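Local atomic coordinates of peroxiredoxin PRX1, mitochondrial (Saccharomyces cerevisiae, PDB entry 5YKJ), a protein that reduces peroxides in yeast mitochondria as a 1-Cys peroxiredoxin, its oxidised thiol probably being resolved through the glutathione and thioredoxin systems. Residues D82-I86 with A87-N91; V104-Y108 with D109-A113; V172-I175 with N176-P179. All coordinates share one frame; numbering follows the deposited sequence.

Interaction 1: residues D82-I86 with A87-N91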
ATOM      1  N   ASP A  82      12.227 -13.793  13.218  1.00 12.01           N
ATOM      2  CA  ASP A  82      11.481 -14.955  12.794  1.00 12.72           C
ATOM      3  C   ASP A  82      11.145 -14.864  11.294  1.00 19.04           C
ATOM      4  O   ASP A  82      11.265 -15.791  10.585  1.00 14.46           O
ATOM      5  CB  ASP A  82      10.179 -15.040  13.583  1.00 20.09           C
ATOM      6  CG  ASP A  82      10.315 -15.739  14.911  1.00 24.24           C
ATOM      7  OD1 ASP A  82      11.408 -16.054  15.289  1.00 18.48           O
ATOM      8  OD2 ASP A  82       9.267 -15.972  15.471  1.00 15.46           O
ATOM      9  N   ILE A  83      10.738 -13.679  10.872  1.00 11.40           N
ATOM     10  CA  ILE A  83      10.380 -13.447   9.474  1.00 14.70           C
ATOM     11  C   ILE A  83      11.588 -13.712   8.548  1.00 16.09           C
ATOM     12  O   ILE A  83      11.451 -14.323   7.545  1.00 15.81           O
ATOM     13  CB  ILE A  83       9.811 -12.016   9.265  1.00 14.23           C
ATOM     14  CG1 ILE A  83       8.408 -11.837   9.866  1.00 12.53           C
ATOM     15  CG2 ILE A  83       9.776 -11.636   7.772  1.00 16.04           C
ATOM     16  CD1 ILE A  83       8.070 -10.474  10.383  1.00 18.49           C
ATOM     17  N   LYS A  84      12.772 -13.285   8.951  1.00 12.43           N
ATOM     18  CA  LYS A  84      13.954 -13.528   8.162  1.00 13.49           C
ATOM     19  C   LYS A  84      14.138 -15.045   7.969  1.00 19.50           C
ATOM     20  O   LYS A  84      14.374 -15.511   6.891  1.00 17.79           O
ATOM     21  CB  LYS A  84      15.218 -12.864   8.812  1.00 13.40           C
ATOM     22  CG  LYS A  84      15.281 -11.357   8.656  1.00 13.70           C
ATOM     23  CD  LYS A  84      16.573 -10.716   9.153  1.00 16.63           C
ATOM     24  CE  LYS A  84      16.964 -11.073  10.571  1.00 35.03           C
ATOM     25  NZ  LYS A  84      18.356 -10.584  10.846  1.00 26.90           N
ATOM     26  N   GLU A  85      13.985 -15.774   9.045  1.00 12.67           N
ATOM     27  CA  GLU A  85      14.107 -17.221   8.997  1.00 17.97           C
ATOM     28  C   GLU A  85      13.070 -17.894   8.143  1.00 20.30           C
ATOM     29  O   GLU A  85      13.393 -18.754   7.382  1.00 24.66           O
ATOM     30  CB  GLU A  85      14.071 -17.837  10.405  1.00 21.78           C
ATOM     31  CG  GLU A  85      15.063 -17.238  11.377  1.00 35.74           C
ATOM     32  CD  GLU A  85      14.818 -17.579  12.840  1.00 40.26           C
ATOM     33  OE1 GLU A  85      14.065 -18.523  13.096  1.00 28.86           O
ATOM     34  OE2 GLU A  85      15.412 -16.925  13.718  1.00 37.91           O
ATOM     35  N   ILE A  86      11.825 -17.512   8.311  1.00 20.72           N
ATOM     36  CA  ILE A  86      10.740 -18.070   7.544  1.00 28.23           C
ATOM     37  C   ILE A  86      10.769 -17.741   6.075  1.00 33.76           C
ATOM     38  O   ILE A  86      10.602 -18.600   5.261  1.00 26.33           O
ATOM     39  CB  ILE A  86       9.416 -17.662   8.172  1.00 26.77           C
ATOM     40  CG1 ILE A  86       9.316 -18.266   9.550  1.00 17.59           C
ATOM     41  CG2 ILE A  86       8.224 -18.040   7.307  1.00 41.05           C
ATOM     42  CD1 ILE A  86       8.261 -17.592  10.365  1.00 16.43           C
ATOM     43  N   ALA A  87      10.984 -16.491   5.769  1.00 24.84           N
ATOM     44  CA  ALA A  87      11.068 -16.041   4.413  1.00 17.14           C
ATOM     45  C   ALA A  87      12.377 -16.369   3.726  1.00 20.14           C
ATOM     46  O   ALA A  87      12.468 -16.251   2.552  1.00 23.29           O
ATOM     47  CB  ALA A  87      10.878 -14.562   4.361  1.00 15.56           C
ATOM     48  N   LYS A  88      13.385 -16.737   4.483  1.00 18.33           N
ATOM     49  CA  LYS A  88      14.701 -16.945   3.931  1.00 19.31           C
ATOM     50  C   LYS A  88      15.194 -15.695   3.223  1.00 17.20           C
ATOM     51  O   LYS A  88      15.563 -15.740   2.102  1.00 22.97           O
ATOM     52  CB  LYS A  88      14.805 -18.173   3.039  1.00 32.87           C
ATOM     53  CG  LYS A  88      14.503 -19.450   3.792  1.00 34.56           C
ATOM     54  CD  LYS A  88      14.746 -20.687   2.963  1.00 47.96           C
ATOM     55  CE  LYS A  88      15.721 -21.606   3.655  1.00 54.89           C
ATOM     56  NZ  LYS A  88      15.170 -22.220   4.869  1.00 55.53           N
ATOM     57  N   VAL A  89      15.155 -14.585   3.926  1.00 13.23           N
ATOM     58  CA  VAL A  89      15.658 -13.323   3.437  1.00 14.61           C
ATOM     59  C   VAL A  89      16.751 -12.862   4.407  1.00 14.69           C
ATOM     60  O   VAL A  89      16.684 -13.113   5.551  1.00 15.58           O
ATOM     61  CB  VAL A  89      14.621 -12.197   3.345  1.00 23.12           C
ATOM     62  CG1 VAL A  89      13.688 -12.370   2.141  1.00 23.16           C
ATOM     63  CG2 VAL A  89      13.846 -12.095   4.619  1.00 24.07           C
ATOM     64  N   LYS A  90      17.755 -12.208   3.874  1.00 13.14           N
ATOM     65  CA  LYS A  90      18.883 -11.716   4.643  1.00 13.48           C
ATOM     66  C   LYS A  90      18.621 -10.521   5.544  1.00 13.07           C
ATOM     67  O   LYS A  90      19.250 -10.313   6.473  1.00 14.47           O
ATOM     68  CB  LYS A  90      20.094 -11.500   3.749  1.00 14.25           C
ATOM     69  CG  LYS A  90      20.498 -12.752   3.027  1.00 14.79           C
ATOM     70  CD  LYS A  90      21.804 -12.507   2.289  1.00 15.68           C
ATOM     71  CE  LYS A  90      22.108 -13.634   1.317  1.00 16.28           C
ATOM     72  NZ  LYS A  90      23.480 -13.503   0.747  1.00 17.28           N
ATOM     73  N   ASN A  91      17.625  -9.777   5.129  1.00 15.48           N
ATOM     74  CA  ASN A  91      17.149  -8.674   5.906  1.00 14.60           C
ATOM     75  C   ASN A  91      15.763  -8.249   5.454  1.00 20.81           C
ATOM     76  O   ASN A  91      15.362  -8.569   4.392  1.00 17.37           O
ATOM     77  CB  ASN A  91      18.145  -7.518   5.958  1.00 24.12           C
ATOM     78  CG  ASN A  91      18.042  -6.636   4.776  1.00 37.27           C
ATOM     79  OD1 ASN A  91      17.807  -7.095   3.725  1.00 44.00           O
ATOM     80  ND2 ASN A  91      18.169  -5.377   4.975  1.00 34.51           N
TER
HETATM   81  O   HOH W   1      19.628  -8.743   8.774  1.00 23.95           O

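Interaction 2: residues V104-Y108 with D109-A113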
ATOM      1  N   VAL A 104      -1.039   5.547  15.972  1.00  8.07           N
ATOM      2  CA  VAL A 104      -0.974   5.653  14.519  1.00 10.91           C
ATOM      3  C   VAL A 104      -2.183   4.964  13.844  1.00  9.29           C
ATOM      4  O   VAL A 104      -2.711   5.430  12.926  1.00  8.92           O
ATOM      5  CB  VAL A 104       0.373   5.169  13.916  1.00 11.76           C
ATOM      6  CG1 VAL A 104       0.429   5.287  12.390  1.00 13.25           C
ATOM      7  CG2 VAL A 104       1.525   5.896  14.560  1.00 12.52           C
ATOM      8  N   ALA A 105      -2.578   3.839  14.407  1.00  8.01           N
ATOM      9  CA  ALA A 105      -3.736   3.136  13.900  1.00 11.96           C
ATOM     10  C   ALA A 105      -4.982   4.004  13.997  1.00 10.68           C
ATOM     11  O   ALA A 105      -5.780   4.007  13.166  1.00  8.12           O
ATOM     12  CB  ALA A 105      -3.950   1.860  14.702  1.00 11.40           C
ATOM     13  N   PHE A 106      -5.077   4.711  15.109  1.00  7.41           N
ATOM     14  CA  PHE A 106      -6.159   5.629  15.382  1.00  7.93           C
ATOM     15  C   PHE A 106      -6.152   6.784  14.382  1.00  9.05           C
ATOM     16  O   PHE A 106      -7.144   7.125  13.835  1.00  7.15           O
ATOM     17  CB  PHE A 106      -6.060   6.129  16.839  1.00  8.16           C
ATOM     18  CG  PHE A 106      -7.128   7.126  17.247  1.00  9.35           C
ATOM     19  CD1 PHE A 106      -8.441   6.788  17.367  1.00 13.99           C
ATOM     20  CD2 PHE A 106      -6.758   8.403  17.538  1.00 11.72           C
ATOM     21  CE1 PHE A 106      -9.355   7.723  17.732  1.00 22.28           C
ATOM     22  CE2 PHE A 106      -7.676   9.320  17.925  1.00 12.66           C
ATOM     23  CZ  PHE A 106      -8.972   8.986  18.018  1.00 15.61           C
ATOM     24  N   LEU A 107      -4.952   7.296  14.136  1.00  6.88           N
ATOM     25  CA  LEU A 107      -4.776   8.374  13.197  1.00  6.63           C
ATOM     26  C   LEU A 107      -5.223   7.966  11.779  1.00  6.30           C
ATOM     27  O   LEU A 107      -5.634   8.756  11.028  1.00  8.33           O
ATOM     28  CB  LEU A 107      -3.322   8.837  13.185  1.00  7.86           C
ATOM     29  CG  LEU A 107      -2.887   9.842  12.149  1.00  7.75           C
ATOM     30  CD1 LEU A 107      -3.500  11.196  12.475  1.00 10.16           C
ATOM     31  CD2 LEU A 107      -1.383   9.945  12.148  1.00  9.83           C
ATOM     32  N   TYR A 108      -5.092   6.690  11.515  1.00  6.20           N
ATOM     33  CA  TYR A 108      -5.462   6.138  10.227  1.00  9.51           C
ATOM     34  C   TYR A 108      -6.861   5.524  10.154  1.00  8.03           C
ATOM     35  O   TYR A 108      -7.163   4.851   9.253  1.00  8.81           O
ATOM     36  CB  TYR A 108      -4.347   5.232   9.639  1.00  7.53           C
ATOM     37  CG  TYR A 108      -3.303   6.013   8.890  1.00  5.74           C
ATOM     38  CD1 TYR A 108      -2.373   6.750   9.563  1.00  6.32           C
ATOM     39  CD2 TYR A 108      -3.283   6.022   7.511  1.00  8.66           C
ATOM     40  CE1 TYR A 108      -1.447   7.513   8.887  1.00 10.51           C
ATOM     41  CE2 TYR A 108      -2.369   6.779   6.830  1.00  7.61           C
ATOM     42  CZ  TYR A 108      -1.446   7.508   7.518  1.00 10.07           C
ATOM     43  OH  TYR A 108      -0.565   8.227   6.832  1.00 11.60           O
ATOM     44  N   ASP A 109      -7.627   5.825  11.190  1.00  7.81           N
ATOM     45  CA  ASP A 109      -9.026   5.450  11.313  1.00  8.98           C
ATOM     46  C   ASP A 109      -9.354   3.960  11.431  1.00 13.74           C
ATOM     47  O   ASP A 109     -10.452   3.574  11.205  1.00 11.97           O
ATOM     48  CB  ASP A 109      -9.849   6.073  10.180  1.00  9.21           C
ATOM     49  CG  ASP A 109     -10.044   7.582  10.333  1.00 12.21           C
ATOM     50  OD1 ASP A 109     -10.044   8.097  11.399  1.00 13.77           O
ATOM     51  OD2 ASP A 109     -10.227   8.241   9.339  1.00 18.13           O
ATOM     52  N   MET A 110      -8.366   3.182  11.803  1.00  9.63           N
ATOM     53  CA  MET A 110      -8.574   1.768  11.965  1.00  9.48           C
ATOM     54  C   MET A 110      -9.151   1.345  13.314  1.00 13.02           C
ATOM     55  O   MET A 110      -9.635   0.263  13.430  1.00 14.95           O
ATOM     56  CB  MET A 110      -7.324   0.997  11.663  1.00 10.39           C
ATOM     57  CG  MET A 110      -6.975   1.152  10.235  1.00 11.50           C
ATOM     58  SD  MET A 110      -5.441   0.229   9.790  1.00  8.28           S
ATOM     59  CE  MET A 110      -4.112   1.269  10.461  1.00  7.25           C
ATOM     60  N   VAL A 111      -9.090   2.232  14.302  1.00 10.65           N
ATOM     61  CA  VAL A 111      -9.652   2.002  15.618  1.00 11.99           C
ATOM     62  C   VAL A 111     -10.298   3.327  16.072  1.00 11.07           C
ATOM     63  O   VAL A 111      -9.958   4.332  15.583  1.00 14.22           O
ATOM     64  CB  VAL A 111      -8.667   1.522  16.670  1.00  9.51           C
ATOM     65  CG1 VAL A 111      -8.177   0.141  16.342  1.00 14.91           C
ATOM     66  CG2 VAL A 111      -7.500   2.479  16.827  1.00 12.19           C
ATOM     67  N   ASP A 112     -11.218   3.258  17.008  1.00 15.10           N
ATOM     68  CA  ASP A 112     -11.908   4.414  17.532  1.00 15.37           C
ATOM     69  C   ASP A 112     -11.369   4.978  18.823  1.00 14.92           C
ATOM     70  O   ASP A 112     -11.924   5.896  19.352  1.00 15.44           O
ATOM     71  CB  ASP A 112     -13.385   4.132  17.668  1.00 24.77           C
ATOM     72  CG  ASP A 112     -14.044   3.876  16.346  1.00 24.38           C
ATOM     73  OD1 ASP A 112     -13.962   4.707  15.458  1.00 37.31           O
ATOM     74  OD2 ASP A 112     -14.578   2.843  16.213  1.00 28.40           O
ATOM     75  N   ALA A 113     -10.290   4.427  19.302  1.00 10.77           N
ATOM     76  CA  ALA A 113      -9.639   4.945  20.487  1.00 18.41           C
ATOM     77  C   ALA A 113      -8.141   4.690  20.445  1.00 18.12           C
ATOM     78  O   ALA A 113      -7.728   3.753  19.919  1.00 16.85           O
ATOM     79  CB  ALA A 113     -10.205   4.287  21.728  1.00 21.04           C
TER

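Interaction 3: residues V172-I175 with N176-P179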
ATOM      1  N   VAL A 172      -6.887   5.077 -18.206  1.00 12.12           N
ATOM      2  CA  VAL A 172      -7.587   4.327 -17.167  1.00 12.59           C
ATOM      3  C   VAL A 172      -7.531   2.841 -17.510  1.00 17.27           C
ATOM      4  O   VAL A 172      -7.388   2.502 -18.633  1.00 11.91           O
ATOM      5  CB  VAL A 172      -9.025   4.799 -16.809  1.00 13.30           C
ATOM      6  CG1 VAL A 172      -9.070   6.161 -16.195  1.00 22.86           C
ATOM      7  CG2 VAL A 172     -10.069   4.493 -17.858  1.00 11.33           C
ATOM      8  N   THR A 173      -7.625   1.970 -16.506  1.00  8.73           N
ATOM      9  CA  THR A 173      -7.475   0.569 -16.745  1.00  8.55           C
ATOM     10  C   THR A 173      -8.740  -0.223 -16.437  1.00 12.51           C
ATOM     11  O   THR A 173      -9.416  -0.010 -15.555  1.00 10.06           O
ATOM     12  CB  THR A 173      -6.287  -0.059 -15.963  1.00  8.78           C
ATOM     13  OG1 THR A 173      -6.500   0.102 -14.587  1.00 10.09           O
ATOM     14  CG2 THR A 173      -4.948   0.498 -16.372  1.00 13.37           C
ATOM     15  N   PRO A 174      -9.023  -1.171 -17.346  1.00  9.62           N
ATOM     16  CA  PRO A 174     -10.227  -1.970 -17.209  1.00 11.16           C
ATOM     17  C   PRO A 174     -10.071  -3.086 -16.195  1.00 10.09           C
ATOM     18  O   PRO A 174      -9.033  -3.352 -15.740  1.00  8.37           O
ATOM     19  CB  PRO A 174     -10.404  -2.603 -18.566  1.00 13.00           C
ATOM     20  CG  PRO A 174      -9.029  -2.779 -19.051  1.00 10.84           C
ATOM     21  CD  PRO A 174      -8.297  -1.557 -18.579  1.00 11.39           C
ATOM     22  N   ILE A 175     -11.178  -3.731 -15.944  1.00  9.84           N
ATOM     23  CA  ILE A 175     -11.177  -4.845 -15.062  1.00 10.60           C
ATOM     24  C   ILE A 175     -10.135  -5.864 -15.547  1.00 11.13           C
ATOM     25  O   ILE A 175      -9.979  -6.098 -16.683  1.00 12.42           O
ATOM     26  CB  ILE A 175     -12.571  -5.522 -15.074  1.00  8.87           C
ATOM     27  CG1 ILE A 175     -12.706  -6.610 -14.028  1.00 11.59           C
ATOM     28  CG2 ILE A 175     -12.833  -6.131 -16.442  1.00 15.27           C
ATOM     29  CD1 ILE A 175     -13.127  -6.058 -12.688  1.00  9.33           C
ATOM     30  N   ASN A 176      -9.421  -6.410 -14.587  1.00  9.03           N
ATOM     31  CA  ASN A 176      -8.465  -7.452 -14.805  1.00  8.09           C
ATOM     32  C   ASN A 176      -7.261  -7.089 -15.661  1.00 10.37           C
ATOM     33  O   ASN A 176      -6.612  -7.943 -16.126  1.00 13.24           O
ATOM     34  CB  ASN A 176      -9.219  -8.597 -15.414  1.00 12.00           C
ATOM     35  CG  ASN A 176     -10.164  -9.274 -14.446  1.00 14.37           C
ATOM     36  OD1 ASN A 176     -10.045  -9.157 -13.273  1.00 13.49           O
ATOM     37  ND2 ASN A 176     -11.136  -9.954 -14.995  1.00 13.52           N
ATOM     38  N   TRP A 177      -6.994  -5.806 -15.804  1.00 10.85           N
ATOM     39  CA  TRP A 177      -5.891  -5.340 -16.601  1.00 11.47           C
ATOM     40  C   TRP A 177      -4.531  -5.823 -16.146  1.00 14.55           C
ATOM     41  O   TRP A 177      -4.240  -5.824 -15.010  1.00 11.81           O
ATOM     42  CB  TRP A 177      -5.856  -3.795 -16.625  1.00 11.23           C
ATOM     43  CG  TRP A 177      -4.703  -3.188 -17.320  1.00  9.57           C
ATOM     44  CD1 TRP A 177      -4.609  -2.915 -18.620  1.00 12.91           C
ATOM     45  CD2 TRP A 177      -3.487  -2.748 -16.731  1.00 15.94           C
ATOM     46  NE1 TRP A 177      -3.451  -2.328 -18.891  1.00 12.85           N
ATOM     47  CE2 TRP A 177      -2.716  -2.219 -17.752  1.00 15.80           C
ATOM     48  CE3 TRP A 177      -2.978  -2.753 -15.444  1.00 20.56           C
ATOM     49  CZ2 TRP A 177      -1.470  -1.703 -17.529  1.00 14.95           C
ATOM     50  CZ3 TRP A 177      -1.774  -2.271 -15.238  1.00 24.43           C
ATOM     51  CH2 TRP A 177      -1.018  -1.727 -16.256  1.00 18.08           C
ATOM     52  N   GLN A 178      -3.709  -6.196 -17.099  1.00 12.31           N
ATOM     53  CA  GLN A 178      -2.354  -6.511 -16.831  1.00 14.58           C
ATOM     54  C   GLN A 178      -1.518  -5.594 -17.713  1.00 14.65           C
ATOM     55  O   GLN A 178      -1.910  -5.202 -18.746  1.00 16.05           O
ATOM     56  CB  GLN A 178      -2.003  -7.943 -17.180  1.00 14.11           C
ATOM     57  CG  GLN A 178      -2.542  -9.006 -16.242  1.00 24.76           C
ATOM     58  CD  GLN A 178      -2.015  -8.953 -14.822  1.00 28.01           C
ATOM     59  OE1 GLN A 178      -0.953  -8.495 -14.571  1.00 29.19           O
ATOM     60  NE2 GLN A 178      -2.802  -9.425 -13.916  1.00 25.33           N
ATOM     61  N   PRO A 179      -0.318  -5.304 -17.280  1.00 15.43           N
ATOM     62  CA  PRO A 179       0.576  -4.482 -18.079  1.00 19.72           C
ATOM     63  C   PRO A 179       0.778  -5.144 -19.450  1.00 20.54           C
ATOM     64  O   PRO A 179       0.839  -6.320 -19.554  1.00 17.07           O
ATOM     65  CB  PRO A 179       1.873  -4.506 -17.289  1.00 21.22           C
ATOM     66  CG  PRO A 179       1.413  -4.636 -15.863  1.00 19.66           C
ATOM     67  CD  PRO A 179       0.197  -5.485 -15.913  1.00 26.22           C
TER

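Interaction 1: residues D82-I86 with A87-N91
Lys84, Ala87 and Val89 meet where helix 73-87 ends and the chain turns away toward strand 96-98. Lys84 works twice over, its carbonyl O ending the helix and its side chain following the departing chain. Its carbonyl O takes Val89 N at 3.2 Å, on a lone pair in the carbonyl plane, and the same Lys84 O receives a weak, strongly bent bond from Lys88 N. Lys88 makes this change of partner possible, because its phi of 57° leaves helical geometry and swings the next peptide N-H back over the last turn. The aliphatic part of Lys84 then lies alongside the departing chain: CB rests 3.6 Å from Val89 O, and CD lies 3.8 Å from Lys90 O. The bend at chi3 (-53°) carries Lys84 NZ to a water at 3.0 Å, which accepts from NZ and donates to Lys90 O at 2.8 Å. Val89 packs back on the helix through one methyl, CG2 standing 3.8 Å from Lys84 CA. Ala87 completes the last regular turn, its N donating to Ile83 O at 2.8 Å in a nearly straight bond (N-H...O 166°). Ile83 O is also flanked by Ala87 CB. Beyond the turn, Ala87 and Ile83 touch Ser49, and Val89 touches Lys53, so helix 46-53 lies against this end of helix 73-87; Lys53 NZ also bonds Ala87 O. The chemistry is that of a helix whose last carbonyls must find donors outside regular i to i-4 pairing. Lys84 O finds one five residues ahead, Ala87 O finds a lysine, and the ammonium group of Lys84 ties the outgoing loop to the helix through one water, a link likely to be softer than a direct bond.

Interaction 2: residues V104-Y108 with D109-A113
Phe106 leans from helix 103-107 onto the chain that follows, and its atoms meet Val111, Asp112 and Ala113. Phe106 CB packs against Val111 CG2 at 3.9 Å. With CG anti to the backbone N (chi1 179°), the ring is carried out along the departing chain, where Phe106 CG lies 4.1 Å from Ala113 C. Farther out, Phe106 CD1 approaches Val111 O to 3.4 Å, the oxygen sitting at the ring edge near its plane. Phe106 CE1 stands 3.5 Å from Asp112 O, met obliquely. At its end the helix closes with a Schellman motif: Met110 N donates to Ala105 O at 3.0 Å, and Asp109 N to Phe106 O, also at 3.0 Å. Asp109, with a phi of 66°, is the C-prime residue. Its OD2 bonds Leu2 N, joining the turn to the start of the chain. On another flank Met110 bends at chi3 so that its CE reaches Tyr108 CB at 4.1 Å and also packs on Ala105; the Tyr108 hydroxyl bonds Pro9 O, while its ring meets Phe131 edge-to-face. An alanine in place of Phe106 is likely to leave Val111 O and the peptides of Asp112 and Ala113 without their aromatic neighbour and the chain there freer to shift. Two main-chain bonds thus terminate the helix, whereas the ring lies against the next residues by van der Waals contact, and its C-H edge is probably weakly attractive to Val111 O.

Interaction 3: residues V172-I175 with N176-P179
Thr173 and Trp177 make a CH-pi contact, the methyl CG2 of Thr173 lying over the face of the indole, 3.7 Å from the centroid of its five-membered ring and only 15° off the normal. Because CG2 is anti to the carbonyl carbon of Thr173, it is the methyl that faces the indole. On the opposite face Pro179 N sits toward the rim. The apolar contacts continue with Pro174, whose CD lies 3.8 Å from Trp177 CB. A van der Waals contact of another kind lies at the outer end, where an aliphatic branch runs alongside a carboxamide, Ile175 CG1 being 3.7 Å from Asn176 CG. A single hydrogen bond spans the turn: Trp177 N donates to Pro174 O at 3.2 Å, from above the carbonyl plane. Beyond the turn, the indole packs on Ala162 and Leu165 of helix 153-169 and on Val183, and its NE1 makes a weak bond to Asp181 O. Pro174 to Trp177 form a type II beta turn, with Ile175 extended and Asn176 at positive phi (64°) in the third position; it lies within the C-terminal region of the 1-Cys peroxiredoxins, between helix 153-169 and strand 183-184.

In the fold
The three contacts follow one another along the chain and none touches another. Interactions 1 and 2 both lie in the AhpC/TSA region, which has the thioredoxin fold, and each is a helix end; their centres are 29 Å apart and their nearest atoms about 17 Å. Interaction 3 belongs to the C-terminal region, its centre 33 Å from that of interaction 1 and 32 Å from that of interaction 2, on the other side of the chain's centre from interaction 2. Interaction 1 lies near the probable active site through packing: Ile83 and Ile86 touch Thr45, the residue after Cys44, found here as S-hydroxycysteine and probably the peroxidatic residue.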